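Local atomic coordinates of fructosyl amine:oxygen oxidoreductase (Neosartorya fumigata, PDB entry 4WCT), a protein that oxidatively deglycates fructosyl amines (Amadori products) as an FAD-dependent oxidoreductase, probably using molecular oxygen as the electron acceptor. Residues 363-368 with 417-422. Residues are numbered along the deposited sequence; the frame is centred on the assembly and turned at random.
Sequences TPDRAF and RWRPET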
loop_
_atom_site.group_PDB
_atom_site.type_symbol
_atom_site.label_atom_id
_atom_site.label_comp_id
_atom_site.label_asym_id
_atom_site.label_seq_id
_atom_site.Cartn_x
_atom_site.Cartn_y
_atom_site.Cartn_z
ATOM N N THR A 363 3.564 10.746 -0.477
ATOM C CA THR A 363 4.563 11.808 -0.590
ATOM C C THR A 363 4.143 12.767 -1.710
ATOM O O THR A 363 3.247 12.465 -2.502
ATOM C CB THR A 363 5.912 11.185 -0.889
ATOM O OG1 THR A 363 5.812 10.444 -2.105
ATOM C CG2 THR A 363 6.346 10.293 0.293
ATOM N N PRO A 364 4.811 13.931 -1.819
ATOM C CA PRO A 364 4.422 14.853 -2.862
ATOM C C PRO A 364 4.550 14.320 -4.293
ATOM O O PRO A 364 3.786 14.726 -5.161
ATOM C CB PRO A 364 5.376 16.039 -2.636
ATOM C CG PRO A 364 5.636 16.005 -1.187
ATOM C CD PRO A 364 5.779 14.530 -0.880
ATOM N N ASP A 365 5.512 13.432 -4.545
ATOM C CA ASP A 365 5.683 12.830 -5.851
ATOM C C ASP A 365 5.321 11.350 -5.941
ATOM O O ASP A 365 5.502 10.720 -7.010
ATOM C CB ASP A 365 7.109 13.059 -6.316
ATOM C CG ASP A 365 8.158 12.401 -5.431
ATOM O OD1 ASP A 365 7.786 11.736 -4.422
ATOM O OD2 ASP A 365 9.366 12.616 -5.757
ATOM N N ARG A 366 4.803 10.836 -4.832
ATOM C CA ARG A 366 4.409 9.451 -4.664
ATOM C C ARG A 366 5.560 8.468 -4.871
ATOM O O ARG A 366 5.323 7.271 -5.064
ATOM C CB ARG A 366 3.186 9.127 -5.530
ATOM C CG ARG A 366 1.929 9.802 -4.991
ATOM C CD ARG A 366 0.673 9.429 -5.751
ATOM N NE ARG A 366 0.430 8.005 -5.716
ATOM C CZ ARG A 366 -0.274 7.346 -6.633
ATOM N NH1 ARG A 366 -0.908 8.000 -7.597
ATOM N NH2 ARG A 366 -0.425 6.031 -6.527
ATOM N N ALA A 367 6.799 8.933 -4.684
ATOM C CA ALA A 367 7.925 8.043 -4.403
ATOM C C ALA A 367 8.046 7.810 -2.912
ATOM O O ALA A 367 7.502 8.570 -2.105
ATOM C CB ALA A 367 9.230 8.583 -5.017
ATOM N N PHE A 368 8.634 6.672 -2.548
ATOM C CA PHE A 368 8.807 6.347 -1.146
ATOM C C PHE A 368 9.711 7.340 -0.426
ATOM O O PHE A 368 10.353 8.191 -1.027
ATOM C CB PHE A 368 9.367 4.945 -0.984
ATOM C CG PHE A 368 8.617 3.874 -1.786
ATOM C CD1 PHE A 368 7.216 3.909 -1.903
ATOM C CD2 PHE A 368 9.310 2.800 -2.326
ATOM C CE1 PHE A 368 6.551 2.937 -2.625
ATOM C CE2 PHE A 368 8.639 1.840 -3.088
ATOM C CZ PHE A 368 7.261 1.922 -3.234
ATOM N N ARG A 417 14.975 9.976 -0.830
ATOM C CA ARG A 417 15.563 10.765 0.247
ATOM C C ARG A 417 14.611 11.669 1.010
ATOM O O ARG A 417 13.566 12.078 0.497
ATOM C CB ARG A 417 16.669 11.662 -0.318
ATOM C CG ARG A 417 16.183 12.843 -1.130
ATOM C CD ARG A 417 17.401 13.598 -1.642
ATOM N NE ARG A 417 17.082 14.569 -2.685
ATOM C CZ ARG A 417 16.616 15.778 -2.481
ATOM N NH1 ARG A 417 16.582 16.623 -3.526
ATOM N NH2 ARG A 417 16.332 16.198 -1.234
ATOM N N TRP A 418 15.031 12.058 2.220
ATOM C CA TRP A 418 14.397 13.151 2.949
ATOM C C TRP A 418 14.385 14.451 2.130
ATOM O O TRP A 418 15.431 14.838 1.568
ATOM C CB TRP A 418 15.128 13.348 4.270
ATOM C CG TRP A 418 14.537 14.322 5.196
ATOM C CD1 TRP A 418 14.965 15.603 5.436
ATOM C CD2 TRP A 418 13.480 14.071 6.146
ATOM N NE1 TRP A 418 14.155 16.193 6.351
ATOM C CE2 TRP A 418 13.279 15.266 6.856
ATOM C CE3 TRP A 418 12.707 12.951 6.476
ATOM C CZ2 TRP A 418 12.280 15.401 7.836
ATOM C CZ3 TRP A 418 11.771 13.068 7.501
ATOM C CH2 TRP A 418 11.525 14.300 8.120
ATOM N N ARG A 419 13.200 15.029 1.931
ATOM C CA ARG A 419 13.018 16.060 0.889
ATOM C C ARG A 419 11.904 17.055 1.270
ATOM O O ARG A 419 10.957 17.273 0.506
ATOM C CB ARG A 419 12.804 15.438 -0.496
ATOM C CG ARG A 419 11.656 14.429 -0.632
ATOM C CD ARG A 419 11.806 13.600 -1.906
ATOM N NE ARG A 419 10.616 12.805 -2.214
ATOM C CZ ARG A 419 10.377 11.592 -1.741
ATOM N NH1 ARG A 419 11.209 10.996 -0.925
ATOM N NH2 ARG A 419 9.266 10.976 -2.100
ATOM N N PRO A 420 11.997 17.642 2.467
ATOM C CA PRO A 420 10.978 18.600 2.937
ATOM C C PRO A 420 10.784 19.789 1.992
ATOM O O PRO A 420 9.667 20.315 1.875
ATOM C CB PRO A 420 11.510 19.050 4.292
ATOM C CG PRO A 420 12.997 18.865 4.193
ATOM C CD PRO A 420 13.172 17.612 3.358
ATOM N N GLU A 421 11.815 20.127 1.224
ATOM C CA GLU A 421 11.686 21.222 0.256
ATOM C C GLU A 421 10.590 20.977 -0.767
ATOM O O GLU A 421 9.979 21.929 -1.280
ATOM C CB GLU A 421 13.027 21.537 -0.426
ATOM C CG GLU A 421 13.569 20.516 -1.403
ATOM C CD GLU A 421 14.260 19.320 -0.749
ATOM O OE1 GLU A 421 14.310 19.216 0.494
ATOM O OE2 GLU A 421 14.713 18.432 -1.503
ATOM N N THR A 422 10.296 19.705 -1.048
ATOM C CA THR A 422 9.276 19.384 -2.035
ATOM C C THR A 422 7.841 19.565 -1.521
ATOM O O THR A 422 6.897 19.406 -2.292
ATOM C CB THR A 422 9.397 17.924 -2.539
ATOM O OG1 THR A 422 9.116 17.025 -1.467
ATOM C CG2 THR A 422 10.803 17.627 -3.106
#
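The flat guanidinium of Arg419 is held at its edge by Asp365 OD1, Ala367 O and Phe368 O, while the hydroxyl of Thr363 approaches it obliquely. Phe368 O takes two bonds: Arg419 NH1, 2.9 Å away, is only tilted from the carbonyl plane, whereas Arg419 NH2, at 3.2 Å, stands above it, off the lone pair. Arg419 NH2 also makes a 2.9 Å salt bridge to the syn lone pair of Asp365 OD1, with carboxylate and guanidinium planes 40° apart, and a weak bond to Ala367 O. Its two N-H groups thus serve three acceptors, at least one being bifurcated. Arg419 NH1 also donates to Arg417 O, 3.0 Å away, so acceptors on both segments fix the group's rotation. The Arg419 chain runs extended from CG to NE. Asp365 OD1 takes a second hydrogen bond, from Ala367 N (3.0 Å), above the carboxylate plane. Pro364 CG packs on Thr422 OG1 at 3.6 Å; that hydroxyl donates to Arg419 O. The Phe368 ring lies near the FAD, edge-to-face with Trp36 and Phe94. The arrangement is an Asx turn at 365-367 whose aspartate, together with the following Phe368 carbonyl, is gripped by the buried Arg419, joining the loop between strands 352-362 and 369-372 to that after helix 410-413.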